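Local atomic coordinates of glyoxalase family protein (Enterococcus faecalis, PDB entry 2P25), a protein that belongs to the glyoxalase/bleomycin resistance protein/dioxygenase superfamily and is built from two mixed beta sheets in each of its two subunits. Residues I6-I11 / E53-I58; V31-H36 / K44-L49; K109-F114 / P121-E126. All blocks are in the same frame, centred on the assembly; numbering follows the deposited sequence.

Contact 1. Residues I6-I11 / E53-I58; sequences IHHVAI and ELEIFI
The carbonyl oxygen of Glu55 takes one hydrogen bond and one CA-H...O contact from the strand beside it: Ile11 N donates to Glu55 O at 2.8 Å, nearly along the C=O axis, and the CA-H of Ala10 approaches the same oxygen. Val9 O, which takes Glu55 N at 2.9 Å, and Ile11 O, which takes Phe57 N, continue the parallel ladder, and each is also met by a CA-H of the partner strand. A chi1 of 61° puts His8 CG between the backbone N and the carbonyl carbon, and from there the ring turns one face to the Glu55 carboxylate. Glu55 OE1 stands 3.5 Å above the ring plane, displaced toward its rim, while His8 CE1 lies 3.3 Å from Glu55 OE2; ring and carboxylate planes are 37° apart. The polar partners are elsewhere, Lys44 for Glu55 OE1 and Glu123 of the second subunit for His8 NE2. On the face of Ala10 and Glu55, Ala10 CB touches the edge of the Phe57 ring at CE2 (4.0 Å). On the face of Ile11 and Leu54, Ile11 CD1 comes within 3.9 Å of Leu54 CG, the two side chains crossing obliquely, and Tyr23 of helix 16-26 packs against both. Residues His8 to Ile11 also pair antiparallel with a strand of the second subunit, carrying the sheet across the interface. First and last strands of a beta-alpha-beta-beta-beta module lying side by side and parallel are typical of the glyoxalase/bleomycin resistance fold.

Contact 2. Residues V31-H36 / K44-L49; sequences VLRENH and KLDLKL
Strands 33-36 and 44-49 run antiparallel at 174° as the arms of a beta hairpin, and a classic beta bulge interrupts their pairing where Leu32 and Arg33 both face Asp46. Asp46 O accepts from both bulge residues, from Leu32 N at 2.8 Å and from Arg33 N at 3.2 Å. Beyond it the ladder is regular, with Asn35 and Lys44 joined by reciprocal backbone bonds. Arg33, Lys44 and Asp46 form a salt-bridge network on one face. Arg33 NH2 reaches Asp46 OD2 at 2.9 Å, keeping the oxygen in the guanidinium plane but meeting it from above the carboxylate plane, the two planes being 70° apart. Lys44 NZ lies 3.1 Å from Asp46 OD1, on its syn lone pair, and also bridges to Glu55 on the next strand, so it may temper repulsion between these carboxylates. The face of Val31, Glu34, Leu45 and Leu47 is largely apolar at the contact: Val31 CG2 meets Leu47 CD2 at 4.0 Å, and Leu45 CD1 touches both Val31 and Glu34 CB, with helix 16-26 against the leucines. A water links the strands, accepting from Asn35 ND2 at 3.1 Å and donating to Lys44 O at 2.9 Å.

Contact 3. Residues K109-F114 / P121-E126; sequences KKMTFF and PLELHE
The C-terminal beta hairpin supplies the two middle strands of the second sheet, with Phe114 paired to Leu122 and Thr112 to Leu124 through reciprocal backbone bonds. Leu124 N reaches Thr112 O at 2.8 Å, and Glu126 N extends the ladder with a nearly straight bond to Lys110 O. The face of Thr112 and Phe114 is mostly apolar, and helix 84-93 covers it. A chi1 of 62° puts Phe114 CG between the backbone N and the carbonyl carbon, and from there the ring reaches Leu122, whose CB lies over it, 3.8 Å from the centroid, a CH-pi contact. Leu124 CD2 comes within 3.7 Å of Phe114 CE2, the side chains crossing at about a right angle. On the other face Glu123 CB lies 4.0 Å from the centroid of the Phe113 ring, and Glu123 OE1 reaches Phe113 CZ at 3.3 Å, the carboxylate turned 79° from the ring. Glu123 OE2 bonds to His8 NE2 of the second subunit. The His125 ring is held at both nitrogens: ND1 donates in plane to a lone pair of Glu126 O at 2.6 Å, and NE2 bonds to Asp104. It also stacks on His7 of the second subunit. At the Lys110-Glu126 end the side chains lie side by side, joined by waters between Lys110 N and Glu126 OE1 and between Lys110 NZ and Glu126 OE2. Lys110 NZ also salt-bridges Glu85, and Glu126 OE2 accepts from Ile84 N. The last two strands of a beta-alpha-beta-beta-beta module, paired as a hairpin inside a mixed sheet, are typical of the glyoxalase/bleomycin resistance fold.

How the contacts relate
From the N terminus, strand 6-13 comes first, and its partner in contact 1 arrives only after helix 16-26 and the hairpin of strands 30-37 and 42-49. Contact 2 closes that hairpin and therefore falls wholly within the longer loop that contact 1 completes. The two share one four-stranded sheet and touch, with Ile56 N and Leu45 O 2.7 Å apart in a probable hydrogen bond between adjacent strands. Contact 3 follows in series, closing a short hairpin of the second sheet on the opposite side of the chain's centre, about 20 Å from contact 1 between centres. Dimerisation brings contact 1 of one subunit against contact 3 of the other.

Contact 1. Residues I6-I11 / E53-I58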
loop_
_atom_site.group_PDB
_atom_site.type_symbol
_atom_site.label_atom_id
_atom_site.label_comp_id
_atom_site.label_asym_id
_atom_site.label_seq_id
_atom_site.Cartn_x
_atom_site.Cartn_y
_atom_site.Cartn_z
ATOM N N ILE A 6 4.002 -9.095 -4.404
ATOM C CA ILE A 6 4.414 -7.748 -4.009
ATOM C C ILE A 6 5.920 -7.681 -3.726
ATOM O O ILE A 6 6.453 -8.481 -2.927
ATOM C CB ILE A 6 3.622 -7.271 -2.784
ATOM C CG1 ILE A 6 2.125 -7.235 -3.112
ATOM C CG2 ILE A 6 4.121 -5.869 -2.317
ATOM C CD1 ILE A 6 1.248 -6.841 -1.908
ATOM N N HIS A 7 6.607 -6.752 -4.396
ATOM C CA HIS A 7 8.024 -6.487 -4.123
ATOM C C HIS A 7 8.121 -5.636 -2.862
ATOM O O HIS A 7 8.882 -5.938 -1.952
ATOM C CB HIS A 7 8.689 -5.788 -5.335
ATOM C CG HIS A 7 10.158 -5.527 -5.167
ATOM N ND1 HIS A 7 10.644 -4.416 -4.512
ATOM C CD2 HIS A 7 11.249 -6.222 -5.586
ATOM C CE1 HIS A 7 11.966 -4.433 -4.526
ATOM N NE2 HIS A 7 12.360 -5.524 -5.169
ATOM N N HIS A 8 7.316 -4.586 -2.798
ATOM C CA HIS A 8 7.283 -3.723 -1.617
ATOM C C HIS A 8 6.069 -2.816 -1.666
ATOM O O HIS A 8 5.405 -2.676 -2.710
ATOM C CB HIS A 8 8.571 -2.884 -1.488
ATOM C CG HIS A 8 8.828 -1.942 -2.632
ATOM N ND1 HIS A 8 8.342 -0.654 -2.671
ATOM C CD2 HIS A 8 9.567 -2.096 -3.754
ATOM C CE1 HIS A 8 8.744 -0.060 -3.784
ATOM N NE2 HIS A 8 9.494 -0.915 -4.459
ATOM N N VAL A 9 5.816 -2.158 -0.544
ATOM C CA VAL A 9 4.845 -1.093 -0.453
ATOM C C VAL A 9 5.667 0.139 -0.036
ATOM O O VAL A 9 6.572 0.008 0.779
ATOM C CB VAL A 9 3.796 -1.434 0.607
ATOM C CG1 VAL A 9 2.928 -0.257 0.922
ATOM C CG2 VAL A 9 2.910 -2.589 0.117
ATOM N N ALA A 10 5.418 1.289 -0.655
ATOM C CA ALA A 10 6.146 2.547 -0.317
ATOM C C ALA A 10 5.275 3.503 0.489
ATOM O O ALA A 10 4.071 3.633 0.240
ATOM C CB ALA A 10 6.602 3.250 -1.585
ATOM N N ILE A 11 5.904 4.196 1.438
ATOM C CA ILE A 11 5.206 5.106 2.372
ATOM C C ILE A 11 5.988 6.402 2.397
ATOM O O ILE A 11 7.211 6.383 2.351
ATOM C CB ILE A 11 5.185 4.483 3.810
ATOM C CG1 ILE A 11 4.221 3.288 3.841
ATOM C CG2 ILE A 11 4.801 5.536 4.894
ATOM C CD1 ILE A 11 4.504 2.349 5.060
ATOM N N GLU A 53 8.740 -6.276 2.200
ATOM C CA GLU A 53 9.606 -5.095 2.138
ATOM C C GLU A 53 8.804 -3.805 2.185
ATOM O O GLU A 53 7.732 -3.688 1.573
ATOM C CB GLU A 53 10.494 -5.143 0.904
ATOM C CG GLU A 53 11.522 -4.025 0.811
ATOM C CD GLU A 53 12.705 -4.393 -0.100
ATOM O OE1 GLU A 53 13.010 -5.600 -0.249
ATOM O OE2 GLU A 53 13.328 -3.464 -0.660
ATOM N N LEU A 54 9.324 -2.844 2.936
ATOM C CA LEU A 54 8.655 -1.567 3.094
ATOM C C LEU A 54 9.655 -0.490 2.720
ATOM O O LEU A 54 10.768 -0.480 3.243
ATOM C CB LEU A 54 8.218 -1.426 4.557
ATOM C CG LEU A 54 6.954 -0.730 4.969
ATOM C CD1 LEU A 54 5.721 -1.428 4.361
ATOM C CD2 LEU A 54 6.929 -0.732 6.490
ATOM N N GLU A 55 9.294 0.376 1.783
ATOM C CA GLU A 55 10.147 1.480 1.350
ATOM C C GLU A 55 9.602 2.793 1.877
ATOM O O GLU A 55 8.478 3.159 1.544
ATOM C CB GLU A 55 10.125 1.509 -0.152
ATOM C CG GLU A 55 11.062 2.409 -0.830
ATOM C CD GLU A 55 11.221 1.979 -2.271
ATOM O OE1 GLU A 55 11.937 0.971 -2.544
ATOM O OE2 GLU A 55 10.603 2.631 -3.117
ATOM N N ILE A 56 10.394 3.509 2.660
ATOM C CA ILE A 56 9.895 4.732 3.282
ATOM C C ILE A 56 10.693 5.913 2.779
ATOM O O ILE A 56 11.933 5.903 2.864
ATOM C CB ILE A 56 9.940 4.660 4.818
ATOM C CG1 ILE A 56 9.321 3.335 5.301
ATOM C CG2 ILE A 56 9.251 5.894 5.417
ATOM C CD1 ILE A 56 9.190 3.207 6.782
ATOM N N PHE A 57 10.000 6.904 2.238
ATOM C CA PHE A 57 10.612 8.150 1.791
ATOM C C PHE A 57 10.329 9.175 2.884
ATOM O O PHE A 57 9.183 9.370 3.238
ATOM C CB PHE A 57 9.970 8.609 0.467
ATOM C CG PHE A 57 10.277 7.685 -0.687
ATOM C CD1 PHE A 57 11.324 7.966 -1.565
ATOM C CD2 PHE A 57 9.516 6.541 -0.882
ATOM C CE1 PHE A 57 11.608 7.092 -2.626
ATOM C CE2 PHE A 57 9.803 5.659 -1.920
ATOM C CZ PHE A 57 10.834 5.943 -2.801
ATOM N N ILE A 58 11.377 9.796 3.429
ATOM C CA ILE A 58 11.227 10.671 4.581
ATOM C C ILE A 58 11.584 12.101 4.184
ATOM O O ILE A 58 12.691 12.365 3.750
ATOM C CB ILE A 58 12.147 10.222 5.764
ATOM C CG1 ILE A 58 11.914 8.737 6.096
ATOM C CG2 ILE A 58 11.909 11.076 7.022
ATOM C CD1 ILE A 58 12.980 8.125 6.951
#

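Contact 2. Residues V31-H36 / K44-L49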
loop_
_atom_site.group_PDB
_atom_site.type_symbol
_atom_site.label_atom_id
_atom_site.label_comp_id
_atom_site.label_asym_id
_atom_site.label_seq_id
_atom_site.Cartn_x
_atom_site.Cartn_y
_atom_site.Cartn_z
ATOM N N VAL A 31 16.437 -2.715 9.135
ATOM C CA VAL A 31 16.928 -1.902 8.022
ATOM C C VAL A 31 17.607 -2.779 6.964
ATOM O O VAL A 31 18.503 -3.581 7.272
ATOM C CB VAL A 31 17.918 -0.806 8.505
ATOM C CG1 VAL A 31 18.523 -0.088 7.306
ATOM C CG2 VAL A 31 17.217 0.177 9.443
ATOM N N LEU A 32 17.155 -2.642 5.726
ATOM C CA LEU A 32 17.801 -3.251 4.568
ATOM C C LEU A 32 18.795 -2.278 3.954
ATOM O O LEU A 32 19.942 -2.634 3.699
ATOM C CB LEU A 32 16.753 -3.646 3.527
ATOM C CG LEU A 32 17.233 -4.406 2.303
ATOM C CD1 LEU A 32 17.850 -5.721 2.741
ATOM C CD2 LEU A 32 16.017 -4.644 1.404
ATOM N N ARG A 33 18.343 -1.053 3.694
ATOM C CA ARG A 33 19.226 -0.005 3.205
ATOM C C ARG A 33 18.736 1.369 3.640
ATOM O O ARG A 33 17.552 1.553 3.890
ATOM C CB ARG A 33 19.477 -0.121 1.682
ATOM C CG ARG A 33 18.339 0.203 0.776
ATOM C CD ARG A 33 18.753 -0.057 -0.705
ATOM N NE ARG A 33 18.982 -1.480 -0.960
ATOM C CZ ARG A 33 18.004 -2.384 -1.119
ATOM N NH1 ARG A 33 18.309 -3.656 -1.343
ATOM N NH2 ARG A 33 16.722 -2.021 -1.058
ATOM N N GLU A 34 19.648 2.327 3.747
ATOM C CA GLU A 34 19.296 3.723 4.039
ATOM C C GLU A 34 20.186 4.598 3.183
ATOM O O GLU A 34 21.397 4.428 3.195
ATOM C CB GLU A 34 19.509 4.104 5.526
ATOM C CG GLU A 34 19.192 5.612 5.789
ATOM C CD GLU A 34 19.374 6.100 7.239
ATOM O OE1 GLU A 34 19.220 5.296 8.160
ATOM O OE2 GLU A 34 19.643 7.316 7.434
ATOM N N ASN A 35 19.586 5.512 2.423
ATOM C CA ASN A 35 20.360 6.422 1.580
ATOM C C ASN A 35 19.718 7.790 1.476
ATOM O O ASN A 35 18.507 7.890 1.345
ATOM C CB ASN A 35 20.472 5.855 0.165
ATOM C CG ASN A 35 21.402 4.664 0.084
ATOM O OD1 ASN A 35 22.628 4.816 0.056
ATOM N ND2 ASN A 35 20.817 3.465 0.044
ATOM N N HIS A 36 20.542 8.833 1.468
ATOM C CA HIS A 36 20.045 10.215 1.407
ATOM C C HIS A 36 20.094 10.692 -0.036
ATOM O O HIS A 36 21.135 10.593 -0.686
ATOM C CB HIS A 36 20.883 11.098 2.346
ATOM C CG HIS A 36 20.863 10.637 3.777
ATOM N ND1 HIS A 36 21.216 11.451 4.834
ATOM C CD2 HIS A 36 20.507 9.447 4.323
ATOM C CE1 HIS A 36 21.090 10.777 5.966
ATOM N NE2 HIS A 36 20.658 9.559 5.684
ATOM N N LYS A 44 15.718 7.790 1.780
ATOM C CA LYS A 44 15.032 6.575 1.348
ATOM C C LYS A 44 15.474 5.427 2.252
ATOM O O LYS A 44 16.634 5.031 2.247
ATOM C CB LYS A 44 15.340 6.254 -0.116
ATOM C CG LYS A 44 14.449 5.195 -0.736
ATOM C CD LYS A 44 14.723 5.048 -2.246
ATOM C CE LYS A 44 13.946 3.874 -2.816
ATOM N NZ LYS A 44 14.439 2.586 -2.259
ATOM N N LEU A 45 14.540 4.916 3.038
ATOM C CA LEU A 45 14.803 3.865 4.012
ATOM C C LEU A 45 14.045 2.617 3.589
ATOM O O LEU A 45 12.793 2.650 3.530
ATOM C CB LEU A 45 14.354 4.370 5.402
ATOM C CG LEU A 45 14.508 3.479 6.626
ATOM C CD1 LEU A 45 16.006 3.119 6.882
ATOM C CD2 LEU A 45 13.854 4.097 7.852
ATOM N N ASP A 46 14.779 1.563 3.212
ATOM C CA ASP A 46 14.169 0.260 2.866
ATOM C C ASP A 46 14.235 -0.693 4.058
ATOM O O ASP A 46 15.295 -0.915 4.631
ATOM C CB ASP A 46 14.840 -0.404 1.659
ATOM C CG ASP A 46 14.653 0.385 0.363
ATOM O OD1 ASP A 46 13.514 0.742 0.043
ATOM O OD2 ASP A 46 15.643 0.612 -0.353
ATOM N N LEU A 47 13.089 -1.264 4.405
ATOM C CA LEU A 47 12.955 -2.092 5.612
ATOM C C LEU A 47 12.434 -3.466 5.236
ATOM O O LEU A 47 11.676 -3.609 4.281
ATOM C CB LEU A 47 11.961 -1.449 6.587
ATOM C CG LEU A 47 12.245 -0.026 7.080
ATOM C CD1 LEU A 47 11.204 0.465 8.063
ATOM C CD2 LEU A 47 13.645 0.067 7.707
ATOM N N LYS A 48 12.821 -4.471 6.010
ATOM C CA LYS A 48 12.464 -5.825 5.685
ATOM C C LYS A 48 11.924 -6.451 6.957
ATOM O O LYS A 48 12.564 -6.345 8.010
ATOM C CB LYS A 48 13.724 -6.589 5.266
ATOM C CG LYS A 48 13.497 -7.896 4.508
ATOM C CD LYS A 48 13.538 -7.660 2.994
ATOM C CE LYS A 48 13.449 -8.967 2.224
ATOM N NZ LYS A 48 12.061 -9.512 2.295
ATOM N N LEU A 49 10.757 -7.083 6.865
ATOM C CA LEU A 49 10.394 -8.104 7.864
ATOM C C LEU A 49 9.891 -9.371 7.195
ATOM O O LEU A 49 8.868 -9.362 6.499
ATOM C CB LEU A 49 9.370 -7.589 8.886
ATOM C CG LEU A 49 9.019 -8.560 10.032
ATOM C CD1 LEU A 49 10.216 -8.881 10.937
ATOM C CD2 LEU A 49 7.880 -8.032 10.864
HETATM O O HOH W 1 17.724 3.368 0.192
#

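Contact 3. Residues K109-F114 / P121-E126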
loop_
_atom_site.group_PDB
_atom_site.type_symbol
_atom_site.label_atom_id
_atom_site.label_comp_id
_atom_site.label_asym_id
_atom_site.label_seq_id
_atom_site.Cartn_x
_atom_site.Cartn_y
_atom_site.Cartn_z
ATOM N N LYS A 109 -14.744 -11.671 10.835
ATOM C CA LYS A 109 -13.449 -11.791 11.533
ATOM C C LYS A 109 -13.065 -10.505 12.242
ATOM O O LYS A 109 -13.430 -9.412 11.800
ATOM C CB LYS A 109 -12.332 -12.264 10.594
ATOM C CG LYS A 109 -12.530 -13.740 10.201
ATOM C CD LYS A 109 -11.401 -14.263 9.354
ATOM C CE LYS A 109 -11.673 -15.722 8.966
ATOM N NZ LYS A 109 -10.938 -16.110 7.716
ATOM N N LYS A 110 -12.330 -10.648 13.340
ATOM C CA LYS A 110 -11.918 -9.500 14.159
ATOM C C LYS A 110 -10.913 -8.614 13.458
ATOM O O LYS A 110 -10.020 -9.100 12.780
ATOM C CB LYS A 110 -11.283 -9.961 15.467
ATOM C CG LYS A 110 -12.282 -10.536 16.453
ATOM C CD LYS A 110 -11.536 -11.238 17.583
ATOM C CE LYS A 110 -12.491 -11.911 18.528
ATOM N NZ LYS A 110 -11.731 -12.616 19.588
HETATM N N MSE A 111 -11.039 -7.309 13.683
HETATM C CA MSE A 111 -10.151 -6.323 13.059
HETATM C C MSE A 111 -10.135 -5.053 13.888
HETATM O O MSE A 111 -11.050 -4.789 14.671
HETATM C CB MSE A 111 -10.615 -5.981 11.633
HETATM C CG MSE A 111 -12.023 -5.487 11.608
HETATM SE SE MSE A 111 -12.564 -4.910 9.835
HETATM C CE MSE A 111 -11.612 -3.188 9.794
ATOM N N THR A 112 -9.056 -4.286 13.740
ATOM C CA THR A 112 -9.003 -2.936 14.278
ATOM C C THR A 112 -7.911 -2.174 13.494
ATOM O O THR A 112 -7.246 -2.754 12.615
ATOM C CB THR A 112 -8.712 -2.906 15.790
ATOM O OG1 THR A 112 -8.904 -1.549 16.274
ATOM C CG2 THR A 112 -7.262 -3.369 16.086
ATOM N N PHE A 113 -7.740 -0.902 13.833
ATOM C CA PHE A 113 -6.735 -0.031 13.225
ATOM C C PHE A 113 -5.864 0.618 14.278
ATOM O O PHE A 113 -6.305 0.914 15.396
ATOM C CB PHE A 113 -7.388 1.116 12.435
ATOM C CG PHE A 113 -7.935 0.718 11.093
ATOM C CD1 PHE A 113 -7.142 0.818 9.949
ATOM C CD2 PHE A 113 -9.232 0.233 10.981
ATOM C CE1 PHE A 113 -7.664 0.462 8.687
ATOM C CE2 PHE A 113 -9.770 -0.130 9.725
ATOM C CZ PHE A 113 -8.991 -0.034 8.591
ATOM N N PHE A 114 -4.606 0.820 13.908
ATOM C CA PHE A 114 -3.716 1.729 14.605
ATOM C C PHE A 114 -3.143 2.653 13.526
ATOM O O PHE A 114 -3.501 2.514 12.358
ATOM C CB PHE A 114 -2.630 0.992 15.412
ATOM C CG PHE A 114 -1.692 0.136 14.588
ATOM C CD1 PHE A 114 -0.351 0.525 14.417
ATOM C CD2 PHE A 114 -2.122 -1.075 14.049
ATOM C CE1 PHE A 114 0.540 -0.263 13.691
ATOM C CE2 PHE A 114 -1.246 -1.862 13.306
ATOM C CZ PHE A 114 0.086 -1.465 13.145
ATOM N N PRO A 121 -3.392 4.928 8.330
ATOM C CA PRO A 121 -4.092 3.784 8.948
ATOM C C PRO A 121 -3.428 2.454 8.629
ATOM O O PRO A 121 -3.127 2.140 7.453
ATOM C CB PRO A 121 -5.513 3.842 8.333
ATOM C CG PRO A 121 -5.617 5.254 7.723
ATOM C CD PRO A 121 -4.213 5.583 7.297
ATOM N N LEU A 122 -3.229 1.658 9.682
ATOM C CA LEU A 122 -2.654 0.332 9.564
ATOM C C LEU A 122 -3.643 -0.602 10.229
ATOM O O LEU A 122 -4.010 -0.410 11.397
ATOM C CB LEU A 122 -1.282 0.275 10.240
ATOM C CG LEU A 122 -0.240 1.222 9.609
ATOM C CD1 LEU A 122 1.033 1.275 10.476
ATOM C CD2 LEU A 122 0.099 0.682 8.194
ATOM N N GLU A 123 -4.104 -1.592 9.477
ATOM C CA GLU A 123 -5.129 -2.491 10.001
ATOM C C GLU A 123 -4.537 -3.791 10.543
ATOM O O GLU A 123 -3.576 -4.316 9.983
ATOM C CB GLU A 123 -6.110 -2.777 8.890
ATOM C CG GLU A 123 -7.380 -3.502 9.291
ATOM C CD GLU A 123 -8.171 -3.921 8.069
ATOM O OE1 GLU A 123 -8.637 -3.042 7.327
ATOM O OE2 GLU A 123 -8.289 -5.124 7.799
ATOM N N LEU A 124 -5.155 -4.323 11.600
ATOM C CA LEU A 124 -4.938 -5.703 12.042
ATOM C C LEU A 124 -6.194 -6.484 11.709
ATOM O O LEU A 124 -7.314 -6.028 11.987
ATOM C CB LEU A 124 -4.708 -5.738 13.557
ATOM C CG LEU A 124 -3.535 -4.958 14.160
ATOM C CD1 LEU A 124 -3.531 -5.087 15.695
ATOM C CD2 LEU A 124 -2.223 -5.439 13.568
ATOM N N HIS A 125 -6.019 -7.658 11.099
ATOM C CA HIS A 125 -7.151 -8.455 10.672
ATOM C C HIS A 125 -6.864 -9.932 10.908
ATOM O O HIS A 125 -5.813 -10.424 10.506
ATOM C CB HIS A 125 -7.377 -8.203 9.172
ATOM C CG HIS A 125 -8.731 -8.589 8.679
ATOM N ND1 HIS A 125 -9.184 -9.892 8.675
ATOM C CD2 HIS A 125 -9.720 -7.846 8.127
ATOM C CE1 HIS A 125 -10.401 -9.932 8.159
ATOM N NE2 HIS A 125 -10.749 -8.704 7.816
ATOM N N GLU A 126 -7.792 -10.634 11.552
ATOM C CA GLU A 126 -7.644 -12.079 11.736
ATOM C C GLU A 126 -7.962 -12.875 10.457
ATOM O O GLU A 126 -8.478 -12.313 9.473
ATOM C CB GLU A 126 -8.499 -12.542 12.901
ATOM C CG GLU A 126 -7.866 -12.169 14.246
ATOM C CD GLU A 126 -8.458 -12.907 15.449
ATOM O OE1 GLU A 126 -9.507 -13.593 15.314
ATOM O OE2 GLU A 126 -7.859 -12.802 16.539
HETATM O O HOH W 2 -11.871 -13.279 14.039
HETATM O O HOH W 3 -9.177 -13.420 18.921
#